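Local coordinates for protein 3-methyladenine dna-glycosylase (Archaeoglobus fulgidus, PDB 2JHN) that probably serves in base excision DNA repair, as an AlkA-type DNA glycosylase of the helix-hairpin-helix superfamily, at residues S117-I122 with E186-I191; I122-I127 with Y159-Q164; A170-L175 with L180-A185; E195-L200 with Y209-S214. The protein carries 1 engineered substitution. One frame throughout, in Å; residues are numbered along the deposited sequence. Where two conformers were deposited one is given.

Interaction 1: S117-I122 with E186-I191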
loop_
_atom_site.group_PDB
_atom_site.type_symbol
_atom_site.label_atom_id
_atom_site.label_comp_id
_atom_site.label_asym_id
_atom_site.label_seq_id
_atom_site.Cartn_x
_atom_site.Cartn_y
_atom_site.Cartn_z
ATOM N N SER A 117 -0.850 -4.646 7.688
ATOM C CA SER A 117 -2.014 -5.015 8.509
ATOM C C SER A 117 -3.182 -4.122 8.108
ATOM O O SER A 117 -2.978 -3.014 7.592
ATOM C CB SER A 117 -1.751 -4.853 10.028
ATOM O OG SER A 117 -1.657 -3.478 10.440
ATOM N N VAL A 118 -4.403 -4.591 8.395
ATOM C CA VAL A 118 -5.609 -3.792 8.146
ATOM C C VAL A 118 -5.571 -2.481 8.936
ATOM O O VAL A 118 -5.913 -1.404 8.414
ATOM C CB VAL A 118 -6.882 -4.603 8.529
ATOM C CG1 VAL A 118 -8.158 -3.713 8.484
ATOM C CG2 VAL A 118 -7.012 -5.806 7.603
ATOM N N PHE A 119 -5.211 -2.579 10.218
ATOM C CA PHE A 119 -5.060 -1.392 11.042
ATOM C C PHE A 119 -4.138 -0.339 10.416
ATOM O O PHE A 119 -4.511 0.826 10.317
ATOM C CB PHE A 119 -4.551 -1.708 12.466
ATOM C CG PHE A 119 -4.446 -0.489 13.317
ATOM C CD1 PHE A 119 -5.587 0.273 13.589
ATOM C CD2 PHE A 119 -3.225 -0.083 13.833
ATOM C CE1 PHE A 119 -5.521 1.407 14.371
ATOM C CE2 PHE A 119 -3.137 1.094 14.652
ATOM C CZ PHE A 119 -4.276 1.825 14.915
ATOM N N GLU A 120 -2.958 -0.760 9.961
ATOM C CA GLU A 120 -2.033 0.171 9.317
ATOM C C GLU A 120 -2.666 0.811 8.070
ATOM O O GLU A 120 -2.546 2.023 7.860
ATOM C CB GLU A 120 -0.710 -0.526 9.000
ATOM C CG GLU A 120 0.275 0.329 8.179
ATOM C CD GLU A 120 1.492 -0.450 7.691
ATOM O OE1 GLU A 120 1.609 -1.665 7.964
ATOM O OE2 GLU A 120 2.342 0.199 7.005
ATOM N N GLY A 121 -3.314 -0.007 7.241
ATOM C CA GLY A 121 -3.976 0.488 6.015
ATOM C C GLY A 121 -5.054 1.523 6.303
ATOM O O GLY A 121 -5.103 2.566 5.646
ATOM N N ILE A 122 -5.914 1.255 7.295
ATOM C CA ILE A 122 -6.940 2.244 7.661
ATOM C C ILE A 122 -6.332 3.549 8.204
ATOM O O ILE A 122 -6.704 4.640 7.757
ATOM C CB ILE A 122 -8.023 1.683 8.656
ATOM C CG1 ILE A 122 -8.751 0.478 8.038
ATOM C CG2 ILE A 122 -9.036 2.812 9.027
ATOM C CD1 ILE A 122 -9.591 -0.325 9.056
ATOM N N GLU A 186 -8.534 11.627 16.528
ATOM C CA GLU A 186 -9.730 11.072 17.118
ATOM C C GLU A 186 -10.250 9.815 16.403
ATOM O O GLU A 186 -10.609 8.838 17.037
ATOM C CB GLU A 186 -10.816 12.149 17.140
ATOM C CG GLU A 186 -10.625 13.148 18.251
ATOM C CD GLU A 186 -11.821 14.063 18.434
ATOM O OE1 GLU A 186 -12.595 14.241 17.460
ATOM O OE2 GLU A 186 -11.975 14.606 19.552
ATOM N N LEU A 187 -10.266 9.855 15.073
ATOM C CA LEU A 187 -10.764 8.734 14.284
ATOM C C LEU A 187 -9.817 7.510 14.367
ATOM O O LEU A 187 -10.273 6.374 14.505
ATOM C CB LEU A 187 -10.995 9.188 12.845
ATOM C CG LEU A 187 -11.677 8.225 11.864
ATOM C CD1 LEU A 187 -12.995 7.683 12.432
ATOM C CD2 LEU A 187 -11.869 8.911 10.510
ATOM N N ILE A 188 -8.511 7.753 14.290
ATOM C CA ILE A 188 -7.517 6.677 14.401
ATOM C C ILE A 188 -7.620 5.985 15.767
ATOM O O ILE A 188 -7.640 4.762 15.860
ATOM C CB ILE A 188 -6.090 7.179 14.057
ATOM C CG1 ILE A 188 -6.037 7.538 12.554
ATOM C CG2 ILE A 188 -5.027 6.115 14.455
ATOM C CD1 ILE A 188 -4.788 8.244 12.106
ATOM N N VAL A 189 -7.742 6.773 16.836
ATOM C CA VAL A 189 -7.931 6.182 18.160
ATOM C C VAL A 189 -9.220 5.333 18.184
ATOM O O VAL A 189 -9.229 4.205 18.675
ATOM C CB VAL A 189 -7.879 7.263 19.274
ATOM C CG1 VAL A 189 -8.340 6.684 20.624
ATOM C CG2 VAL A 189 -6.464 7.838 19.388
ATOM N N GLU A 190 -10.286 5.853 17.585
ATOM C CA GLU A 190 -11.555 5.128 17.454
ATOM C C GLU A 190 -11.388 3.740 16.790
ATOM O O GLU A 190 -11.839 2.710 17.306
ATOM C CB GLU A 190 -12.556 5.996 16.676
ATOM C CG GLU A 190 -14.009 5.581 16.829
ATOM C CD GLU A 190 -14.999 6.450 16.016
ATOM O OE1 GLU A 190 -14.710 7.636 15.709
ATOM O OE2 GLU A 190 -16.101 5.932 15.716
ATOM N N ILE A 191 -10.687 3.726 15.661
ATOM C CA ILE A 191 -10.399 2.498 14.943
ATOM C C ILE A 191 -9.540 1.546 15.789
ATOM O O ILE A 191 -9.759 0.326 15.793
ATOM C CB ILE A 191 -9.736 2.816 13.565
ATOM C CG1 ILE A 191 -10.699 3.628 12.649
ATOM C CG2 ILE A 191 -9.186 1.547 12.920
ATOM C CD1 ILE A 191 -11.872 2.839 12.116
#
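Phe119 and Ile191, with CA atoms 7.7 Å apart, mark the closest backbone approach between the start of helix 118-127 and residues 186-191 of helix 182-192; the two segments run nearly antiparallel (164°) with 10.7 Å between their axes. That gap is filled by side chains. Ile191, its CB directed toward the other helix, splits its branches between two partners. Its CG2 sits in the plane of the Phe119 ring, at the edge, 3.9 Å from Phe119 CD1 and just as near CE1. Its CG1 lies 4.1 Å from Ile122 CG2, so Phe119 and Ile122, three residues apart on one helix, share a single isoleucine. With chi1 at -178° the ring swings to the carbonyl side of Phe119 and its rim comes to face helix 182-192. Further round this rim the carbonyl oxygen of Ile188 approaches near the ring plane, and Phe119 CZ lies 4.4 Å from Ile188 CG2. These four buried residues form part of the helical core of the HhH-GPD superfamily fold, where helix 164-177 adds Gln164 and Ile167 against the same aromatic ring. Polar groups gather at the beginning of helix 118-127. Ser117 is its N-cap: Glu120 N donates to Ser117 OG over 3.1 Å, in a fairly straight bond (163°). The Val118 N-H is taken by the carboxylate of Glu198. Glu120 OE1 forms a salt bridge with Arg37 on strand 34-41, which ties the first turn of the helix to the five-stranded antiparallel sheet.

Interaction 2: I122-I127 with Y159-Q164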
loop_
_atom_site.group_PDB
_atom_site.type_symbol
_atom_site.label_atom_id
_atom_site.label_comp_id
_atom_site.label_asym_id
_atom_site.label_seq_id
_atom_site.Cartn_x
_atom_site.Cartn_y
_atom_site.Cartn_z
ATOM N N ILE A 122 -5.914 1.255 7.295
ATOM C CA ILE A 122 -6.940 2.244 7.661
ATOM C C ILE A 122 -6.332 3.549 8.204
ATOM O O ILE A 122 -6.704 4.640 7.757
ATOM C CB ILE A 122 -8.023 1.683 8.656
ATOM C CG1 ILE A 122 -8.751 0.478 8.038
ATOM C CG2 ILE A 122 -9.036 2.812 9.027
ATOM C CD1 ILE A 122 -9.591 -0.325 9.056
ATOM N N ALA A 123 -5.394 3.423 9.148
ATOM C CA ALA A 123 -4.754 4.577 9.761
ATOM C C ALA A 123 -4.112 5.452 8.679
ATOM O O ALA A 123 -4.334 6.681 8.626
ATOM C CB ALA A 123 -3.711 4.125 10.811
ATOM N N LYS A 124 -3.353 4.839 7.776
ATOM C CA LYS A 124 -2.692 5.627 6.736
ATOM C C LYS A 124 -3.695 6.281 5.763
ATOM O O LYS A 124 -3.493 7.431 5.327
ATOM C CB LYS A 124 -1.597 4.802 6.007
ATOM C CG LYS A 124 -0.406 4.439 6.905
ATOM C CD LYS A 124 0.687 3.674 6.165
ATOM C CE LYS A 124 1.991 4.471 6.161
ATOM N NZ LYS A 124 3.101 3.947 5.256
ATOM N N ALA A 125 -4.799 5.584 5.461
ATOM C CA ALA A 125 -5.821 6.159 4.578
ATOM C C ALA A 125 -6.451 7.425 5.205
ATOM O O ALA A 125 -6.710 8.410 4.516
ATOM C CB ALA A 125 -6.904 5.104 4.208
ATOM N N ILE A 126 -6.661 7.373 6.517
ATOM C CA ILE A 126 -7.179 8.483 7.269
ATOM C C ILE A 126 -6.182 9.650 7.286
ATOM O O ILE A 126 -6.561 10.806 7.026
ATOM C CB ILE A 126 -7.520 8.050 8.713
ATOM C CG1 ILE A 126 -8.741 7.123 8.735
ATOM C CG2 ILE A 126 -7.784 9.315 9.607
ATOM C CD1 ILE A 126 -8.923 6.414 10.087
ATOM N N ILE A 127 -4.918 9.336 7.586
ATOM C CA ILE A 127 -3.833 10.343 7.545
ATOM C C ILE A 127 -3.807 11.119 6.225
ATOM O O ILE A 127 -3.680 12.356 6.215
ATOM C CB ILE A 127 -2.459 9.712 7.879
ATOM C CG1 ILE A 127 -2.440 9.236 9.353
ATOM C CG2 ILE A 127 -1.280 10.686 7.551
ATOM C CD1 ILE A 127 -1.216 8.383 9.714
ATOM N N TYR A 159 11.943 -0.837 11.599
ATOM C CA TYR A 159 10.832 -0.074 12.175
ATOM C C TYR A 159 9.495 -0.716 11.788
ATOM O O TYR A 159 9.350 -1.222 10.668
ATOM C CB TYR A 159 10.908 1.389 11.709
ATOM C CG TYR A 159 12.277 2.035 11.943
ATOM C CD1 TYR A 159 12.540 2.789 13.095
ATOM C CD2 TYR A 159 13.304 1.872 11.016
ATOM C CE1 TYR A 159 13.828 3.375 13.308
ATOM C CE2 TYR A 159 14.567 2.442 11.209
ATOM C CZ TYR A 159 14.820 3.195 12.348
ATOM O OH TYR A 159 16.101 3.741 12.486
ATOM N N GLY A 160 8.539 -0.711 12.724
ATOM C CA GLY A 160 7.175 -1.222 12.466
ATOM C C GLY A 160 6.103 -0.149 12.633
ATOM O O GLY A 160 6.309 0.848 13.331
ATOM N N PHE A 161 4.942 -0.328 11.990
ATOM C CA PHE A 161 3.835 0.575 12.224
ATOM C C PHE A 161 3.264 0.322 13.642
ATOM O O PHE A 161 3.183 -0.817 14.063
ATOM C CB PHE A 161 2.714 0.410 11.173
ATOM C CG PHE A 161 1.763 1.575 11.148
ATOM C CD1 PHE A 161 2.109 2.757 10.486
ATOM C CD2 PHE A 161 0.540 1.521 11.845
ATOM C CE1 PHE A 161 1.253 3.843 10.498
ATOM C CE2 PHE A 161 -0.319 2.621 11.864
ATOM C CZ PHE A 161 0.028 3.772 11.189
ATOM N N PRO A 162 2.892 1.383 14.372
ATOM C CA PRO A 162 2.303 1.232 15.733
ATOM C C PRO A 162 1.167 0.204 15.798
ATOM O O PRO A 162 0.310 0.182 14.898
ATOM C CB PRO A 162 1.785 2.635 16.035
ATOM C CG PRO A 162 2.738 3.535 15.280
ATOM C CD PRO A 162 3.014 2.794 13.984
ATOM N N THR A 163 1.186 -0.642 16.840
ATOM C CA THR A 163 0.117 -1.603 17.117
ATOM C C THR A 163 -1.111 -0.815 17.564
ATOM O O THR A 163 -0.991 0.351 17.925
ATOM C CB THR A 163 0.494 -2.594 18.255
ATOM O OG1 THR A 163 0.789 -1.847 19.442
ATOM C CG2 THR A 163 1.703 -3.479 17.863
ATOM N N GLN A 164 -2.292 -1.444 17.546
ATOM C CA GLN A 164 -3.497 -0.771 18.062
ATOM C C GLN A 164 -3.300 -0.333 19.517
ATOM O O GLN A 164 -3.664 0.775 19.886
ATOM C CB GLN A 164 -4.744 -1.649 17.897
ATOM C CG GLN A 164 -5.044 -1.982 16.427
ATOM C CD GLN A 164 -6.242 -2.877 16.268
ATOM O OE1 GLN A 164 -6.213 -3.835 15.498
ATOM N NE2 GLN A 164 -7.326 -2.561 16.993
#
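Phe161 pushes the far end of its ring against helix 118-127, where Ala123 CB lies 3.8 Å from Phe161 CZ and almost as close to CE2. The phenylalanine belongs to the linker that leaves the beta-hairpin 150-153/156-159 and leads into helix 164-177, within the HhH-GPD superfamily region, and its ring joins this irregular loop to the helix. With chi1 at -163° CG lies opposite the backbone N, on the carbonyl side, and the ring meets the helix with CE1, CE2 and CZ, the atoms farthest from the backbone. Lys124 extends the apolar patch: its CG is 4.0 Å from Phe161 CE1. The lysine chain and the phenylalanine run past one another in opposite senses, touching at these two atoms. Both Ala123 CB and Lys124 CG approach the ring obliquely. Beyond this overlap the lysine chain bends at chi3 (118°) and carries its ammonium group to the carbonyl oxygen of Thr26, a residue of one of the sodium sites; a bound sodium ion is about 7 Å from the Lys124 side chain. The aliphatic part of the lysine therefore packs on the aromatic while its charged end finds a polar partner in another part of the chain. The end of the linker is fixed separately: Thr163 is the N-cap of helix 164-177, its OG1 accepting from Ala166 N, and Gln164 NE2 bonds to the carbonyl oxygens of Ala192 and Glu194. On the linker's own side, Pro162 CD covers one face of the Phe161 ring, 3.3 Å above its plane and displaced toward the rim.

Interaction 3: A170-L175 with L180-A185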
loop_
_atom_site.group_PDB
_atom_site.type_symbol
_atom_site.label_atom_id
_atom_site.label_comp_id
_atom_site.label_asym_id
_atom_site.label_seq_id
_atom_site.Cartn_x
_atom_site.Cartn_y
_atom_site.Cartn_z
ATOM N N ALA A 170 -0.731 6.237 22.938
ATOM C CA ALA A 170 -0.411 7.560 22.388
ATOM C C ALA A 170 -1.564 8.527 22.615
ATOM O O ALA A 170 -1.348 9.691 22.956
ATOM C CB ALA A 170 -0.084 7.457 20.850
ATOM N N GLY A 171 -2.791 8.032 22.415
ATOM C CA GLY A 171 -4.010 8.833 22.572
ATOM C C GLY A 171 -4.175 9.926 21.539
ATOM O O GLY A 171 -3.297 10.143 20.697
ATOM N N VAL A 172 -5.311 10.618 21.588
ATOM C CA VAL A 172 -5.528 11.752 20.677
ATOM C C VAL A 172 -4.382 12.765 20.754
ATOM O O VAL A 172 -3.847 13.186 19.735
ATOM C CB VAL A 172 -6.902 12.465 20.924
ATOM C CG1 VAL A 172 -6.959 13.827 20.206
ATOM C CG2 VAL A 172 -8.055 11.561 20.500
ATOM N N GLU A 173 -4.000 13.172 21.966
ATOM C CA GLU A 173 -2.991 14.225 22.085
ATOM C C GLU A 173 -1.607 13.831 21.572
ATOM O O GLU A 173 -0.888 14.665 21.040
ATOM C CB GLU A 173 -2.886 14.744 23.535
ATOM C CG GLU A 173 -4.038 15.663 23.942
ATOM C CD GLU A 173 -4.230 16.845 22.985
ATOM O OE1 GLU A 173 -3.229 17.507 22.585
ATOM O OE2 GLU A 173 -5.408 17.099 22.638
ATOM N N GLY A 174 -1.235 12.572 21.751
ATOM C CA GLY A 174 0.077 12.076 21.284
ATOM C C GLY A 174 0.170 12.106 19.763
ATOM O O GLY A 174 1.192 12.484 19.198
ATOM N N LEU A 175 -0.925 11.718 19.103
ATOM C CA LEU A 175 -1.038 11.814 17.645
ATOM C C LEU A 175 -1.035 13.267 17.164
ATOM O O LEU A 175 -0.374 13.567 16.176
ATOM C CB LEU A 175 -2.280 11.057 17.115
ATOM C CG LEU A 175 -2.349 9.556 17.442
ATOM C CD1 LEU A 175 -3.569 8.915 16.784
ATOM C CD2 LEU A 175 -1.082 8.801 17.072
ATOM N N LEU A 180 -0.832 15.355 13.509
ATOM C CA LEU A 180 -2.206 15.045 13.083
ATOM C C LEU A 180 -3.243 16.028 13.612
ATOM O O LEU A 180 -3.208 16.416 14.784
ATOM C CB LEU A 180 -2.614 13.612 13.480
ATOM C CG LEU A 180 -2.196 12.413 12.621
ATOM C CD1 LEU A 180 -0.706 12.197 12.678
ATOM C CD2 LEU A 180 -2.909 11.172 13.129
ATOM N N SER A 181 -4.163 16.416 12.734
ATOM C CA SER A 181 -5.321 17.218 13.092
ATOM C C SER A 181 -6.085 16.498 14.183
ATOM O O SER A 181 -6.021 15.274 14.289
ATOM C CB SER A 181 -6.237 17.424 11.875
ATOM O OG SER A 181 -7.183 16.366 11.738
ATOM N N ARG A 182 -6.817 17.244 14.995
ATOM C CA ARG A 182 -7.573 16.629 16.085
ATOM C C ARG A 182 -8.576 15.518 15.650
ATOM O O ARG A 182 -8.633 14.459 16.281
ATOM C CB ARG A 182 -8.274 17.691 16.943
ATOM C CG ARG A 182 -9.173 17.065 17.969
ATOM C CD ARG A 182 -9.626 18.001 19.066
ATOM N NE ARG A 182 -10.036 17.159 20.187
ATOM C CZ ARG A 182 -9.268 16.858 21.234
ATOM N NH1 ARG A 182 -8.041 17.372 21.354
ATOM N NH2 ARG A 182 -9.742 16.055 22.179
ATOM N N ARG A 183 -9.347 15.763 14.586
ATOM C CA ARG A 183 -10.349 14.777 14.144
ATOM C C ARG A 183 -9.706 13.490 13.637
ATOM O O ARG A 183 -10.182 12.402 13.956
ATOM C CB ARG A 183 -11.321 15.341 13.090
ATOM C CG ARG A 183 -12.544 14.428 12.838
ATOM C CD ARG A 183 -13.319 14.179 14.136
ATOM N NE ARG A 183 -13.765 12.798 14.415
ATOM C CZ ARG A 183 -14.096 11.866 13.520
ATOM N NH1 ARG A 183 -14.030 12.099 12.215
ATOM N NH2 ARG A 183 -14.494 10.669 13.944
ATOM N N LYS A 184 -8.634 13.629 12.858
ATOM C CA LYS A 184 -7.860 12.461 12.351
ATOM C C LYS A 184 -7.366 11.623 13.541
ATOM O O LYS A 184 -7.629 10.412 13.628
ATOM C CB LYS A 184 -6.677 12.883 11.457
ATOM C CG LYS A 184 -7.015 13.135 9.961
ATOM C CD LYS A 184 -5.825 13.646 9.180
ATOM C CE LYS A 184 -6.230 14.049 7.758
ATOM N NZ LYS A 184 -5.050 14.482 6.980
ATOM N N ALA A 185 -6.686 12.277 14.482
ATOM C CA ALA A 185 -6.257 11.626 15.723
ATOM C C ALA A 185 -7.404 10.936 16.426
ATOM O O ALA A 185 -7.291 9.792 16.845
ATOM C CB ALA A 185 -5.557 12.640 16.667
#
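A chi1 of 174° and a chain extended from CG to NE carry the guanidinium of Arg182 across to Glu173, whose side chain leaves its helix pointing away but bends back at chi2 to meet it. Arg182 NH1 lies 2.9 Å from Glu173 OE2 in a salt bridge. The two planar groups are nearly coplanar, 25° apart, and OE2 is met close to its C-O axis, though the N-H points somewhat off line (137°). Glu173 OE2 also pairs with Arg176, so one carboxylate oxygen sits between two arginines, while Arg182 NE holds Glu186. Val172 CG1 lies over one face of the guanidinium, displaced toward its edge and 3.9 Å from Arg182 NH1, with the valine side chain roughly perpendicular to the arginine chain. Deeper in, the small side chain of Ala185 is consistent with the close approach of the two helices. Its CB is 3.6 Å from Val172 O and 3.7 Å from Leu175 CB, and the CA atoms of Val172 and Ala185 are only 5.0 Å apart. Helices 164-177 and 182-192 form a helical hairpin with a very short connection. At its closed end Leu180 N donates to Leu175 O over 3.2 Å, and Leu180 CD2 packs on Leu175 CB. Ser181 then starts the second helix as its N-cap, with OG accepting from Lys184 N. The connection includes Cys178, part of the mercuribenzoic acid site. Helix 133-147 borders the apolar side of the hairpin: its Ile143 touches both leucines and Leu139 touches Leu180, whereas the Glu173-Arg182 pair lies at the solvent-exposed surface.

Interaction 4: E195-L200 with Y209-S214. With NA (sodium ion), chain E.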
loop_
_atom_site.group_PDB
_atom_site.type_symbol
_atom_site.label_atom_id
_atom_site.label_comp_id
_atom_site.label_asym_id
_atom_site.label_seq_id
_atom_site.Cartn_x
_atom_site.Cartn_y
_atom_site.Cartn_z
ATOM N N GLU A 195 -11.826 -4.682 17.842
ATOM C CA GLU A 195 -11.249 -6.014 17.966
ATOM C C GLU A 195 -11.345 -6.751 16.640
ATOM O O GLU A 195 -12.203 -6.427 15.812
ATOM C CB GLU A 195 -11.997 -6.816 19.039
ATOM C CG GLU A 195 -11.671 -6.371 20.444
ATOM C CD GLU A 195 -10.483 -7.107 21.008
ATOM O OE1 GLU A 195 -9.812 -7.856 20.256
ATOM O OE2 GLU A 195 -10.219 -6.944 22.216
ATOM N N ASN A 196 -10.467 -7.740 16.457
ATOM C CA ASN A 196 -10.487 -8.649 15.303
ATOM C C ASN A 196 -10.385 -7.936 13.949
ATOM O O ASN A 196 -10.901 -8.395 12.933
ATOM C CB ASN A 196 -11.718 -9.575 15.357
ATOM C CG ASN A 196 -11.799 -10.353 16.682
ATOM O OD1 ASN A 196 -10.846 -11.024 17.072
ATOM N ND2 ASN A 196 -12.938 -10.264 17.361
ATOM N N LEU A 197 -9.741 -6.776 13.956
ATOM C CA LEU A 197 -9.701 -5.950 12.756
ATOM C C LEU A 197 -9.004 -6.624 11.553
ATOM O O LEU A 197 -9.426 -6.450 10.400
ATOM C CB LEU A 197 -9.105 -4.572 13.133
ATOM C CG LEU A 197 -9.232 -3.350 12.253
ATOM C CD1 LEU A 197 -10.690 -3.021 11.888
ATOM C CD2 LEU A 197 -8.568 -2.204 13.000
ATOM N N GLU A 198 -7.991 -7.463 11.799
ATOM C CA GLU A 198 -7.336 -8.129 10.668
ATOM C C GLU A 198 -8.325 -9.007 9.873
ATOM O O GLU A 198 -8.130 -9.261 8.691
ATOM C CB GLU A 198 -6.120 -8.944 11.129
ATOM C CG GLU A 198 -5.194 -9.411 9.978
ATOM C CD GLU A 198 -4.479 -8.264 9.224
ATOM O OE1 GLU A 198 -4.398 -7.120 9.749
ATOM O OE2 GLU A 198 -3.986 -8.553 8.095
ATOM N N GLU A 199 -9.398 -9.462 10.527
ATOM C CA GLU A 199 -10.405 -10.278 9.824
ATOM C C GLU A 199 -11.137 -9.551 8.691
ATOM O O GLU A 199 -11.731 -10.189 7.816
ATOM C CB GLU A 199 -11.422 -10.893 10.808
ATOM C CG GLU A 199 -10.776 -11.832 11.825
ATOM C CD GLU A 199 -11.765 -12.354 12.875
ATOM O OE1 GLU A 199 -12.937 -11.927 12.860
ATOM O OE2 GLU A 199 -11.344 -13.151 13.739
ATOM N N LEU A 200 -11.073 -8.213 8.689
ATOM C CA LEU A 200 -11.760 -7.412 7.671
ATOM C C LEU A 200 -11.311 -7.798 6.265
ATOM O O LEU A 200 -12.088 -7.698 5.319
ATOM C CB LEU A 200 -11.533 -5.907 7.926
ATOM C CG LEU A 200 -12.469 -4.917 7.226
ATOM C CD1 LEU A 200 -13.932 -5.079 7.689
ATOM C CD2 LEU A 200 -11.964 -3.474 7.450
ATOM N N TYR A 209 -17.259 -2.432 2.984
ATOM C CA TYR A 209 -17.596 -1.035 2.652
ATOM C C TYR A 209 -18.540 -0.415 3.690
ATOM O O TYR A 209 -18.333 0.709 4.141
ATOM C CB TYR A 209 -18.229 -0.929 1.241
ATOM C CG TYR A 209 -18.512 0.503 0.855
ATOM C CD1 TYR A 209 -17.519 1.302 0.286
ATOM C CD2 TYR A 209 -19.778 1.090 1.094
ATOM C CE1 TYR A 209 -17.778 2.662 -0.065
ATOM C CE2 TYR A 209 -20.030 2.434 0.745
ATOM C CZ TYR A 209 -19.028 3.213 0.171
ATOM O OH TYR A 209 -19.285 4.545 -0.164
ATOM N N GLU A 210 -19.573 -1.150 4.081
ATOM C CA GLU A 210 -20.534 -0.618 5.050
ATOM C C GLU A 210 -19.928 -0.498 6.447
ATOM O O GLU A 210 -20.271 0.410 7.192
ATOM C CB GLU A 210 -21.816 -1.459 5.076
ATOM C CG GLU A 210 -22.675 -1.302 3.833
ATOM C CD GLU A 210 -23.233 0.113 3.664
ATOM O OE1 GLU A 210 -23.680 0.706 4.674
ATOM O OE2 GLU A 210 -23.244 0.621 2.520
ATOM N N TYR A 211 -19.007 -1.392 6.794
ATOM C CA TYR A 211 -18.303 -1.271 8.061
ATOM C C TYR A 211 -17.417 -0.019 8.078
ATOM O O TYR A 211 -17.504 0.810 9.005
ATOM C CB TYR A 211 -17.503 -2.526 8.361
ATOM C CG TYR A 211 -16.611 -2.419 9.582
ATOM C CD1 TYR A 211 -17.142 -2.520 10.869
ATOM C CD2 TYR A 211 -15.231 -2.219 9.441
ATOM C CE1 TYR A 211 -16.308 -2.417 12.011
ATOM C CE2 TYR A 211 -14.390 -2.119 10.540
ATOM C CZ TYR A 211 -14.942 -2.218 11.833
ATOM O OH TYR A 211 -14.111 -2.150 12.922
ATOM N N LEU A 212 -16.599 0.143 7.038
ATOM C CA LEU A 212 -15.684 1.295 7.000
ATOM C C LEU A 212 -16.460 2.613 7.037
ATOM O O LEU A 212 -16.163 3.479 7.840
ATOM C CB LEU A 212 -14.748 1.223 5.780
ATOM C CG LEU A 212 -13.768 0.045 5.899
ATOM C CD1 LEU A 212 -13.191 -0.272 4.522
ATOM C CD2 LEU A 212 -12.671 0.419 6.899
ATOM N N THR A 213 -17.501 2.721 6.214
ATOM C CA THR A 213 -18.233 3.970 6.078
ATOM C C THR A 213 -19.151 4.225 7.275
ATOM O O THR A 213 -19.642 5.342 7.434
ATOM C CB THR A 213 -19.050 4.066 4.761
ATOM O OG1 THR A 213 -19.927 2.939 4.645
ATOM C CG2 THR A 213 -18.116 4.134 3.546
ATOM N N SER A 214 -19.350 3.213 8.108
ATOM C CA SER A 214 -20.112 3.357 9.362
ATOM C C SER A 214 -19.402 4.252 10.402
ATOM O O SER A 214 -20.031 4.722 11.366
ATOM C CB SER A 214 -20.481 1.979 9.953
ATOM O OG SER A 214 -19.445 1.459 10.768
HETATM NA NA NA E . -18.846 7.522 7.385
HETATM O O HOH W 1 -13.664 -5.202 13.414
HETATM O O HOH W 2 -18.508 9.947 7.440
HETATM O O HOH W 3 -20.377 7.993 5.433
#
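Tyr211 meets two leucines of the 3-10 turn 197-200 in different ways. Leu197 stands nearly square to the tyrosine and sets CD1 at the ring edge, near its plane, 3.7 Å from Tyr211 OH. Leu200 comes obliquely, with CD1 only 3.6 Å from Tyr211 CD2, while its other methyl, CD2, lies 4.0 Å from Leu212 CD2. A chi1 of 173° carries the Tyr211 ring, opposite the backbone N, toward 195-200, where its CD2-CE2 side meets both leucines. The phenol oxygen has polar partners of its own: Glu194 OE1 is hydrogen-bonded to it, and a water 3.1 Å from Tyr211 OH donates both to it and to the carbonyl oxygen of Glu195. Farther along 209-214, Ser214 OG donates to Tyr211 O, and Thr213 N and OG1 reach Tyr209 O from opposite faces of its plane. Thr213 O binds a sodium ion at 2.3 Å, joined by the carbonyl oxygens of Phe215 and Ile218 and by two waters. Helix 205-213, this ion-binding turn and helix 220-229 make up the helix-hairpin-helix motif that names the superfamily. The Tyr211 ring also has Phe215 edge-to-face and touches Trp203. Helix 118-127 supplies Val118 and Phe119 against Leu197, Val118 against Leu200 and Ile122 against Leu212; Val226 of helix 220-229 packs on Leu212 as well.

Helix 118-127 serves interactions 1 and 2, which share Ile122 and have centres 6 Å apart; helix 182-192 serves interactions 1 and 3, whose centres are about 12 Å apart. In sequence, interaction 1 spans the longest interval and encloses interactions 2 and 3, which follow one another; interaction 4 opens after it closes. Ile122 connects the first two to interaction 4, its CD1 touching Leu197, Leu200 and Leu212, whereas interactions 3 and 4 have centres about 21 Å apart and do not touch. Lys184 NZ, bonded to Ile127 O, links interactions 2 and 3. Together they join helices and loops of the HhH-GPD region, from the turn near the mercuribenzoic acid site to the sodium-binding helix-hairpin-helix motif.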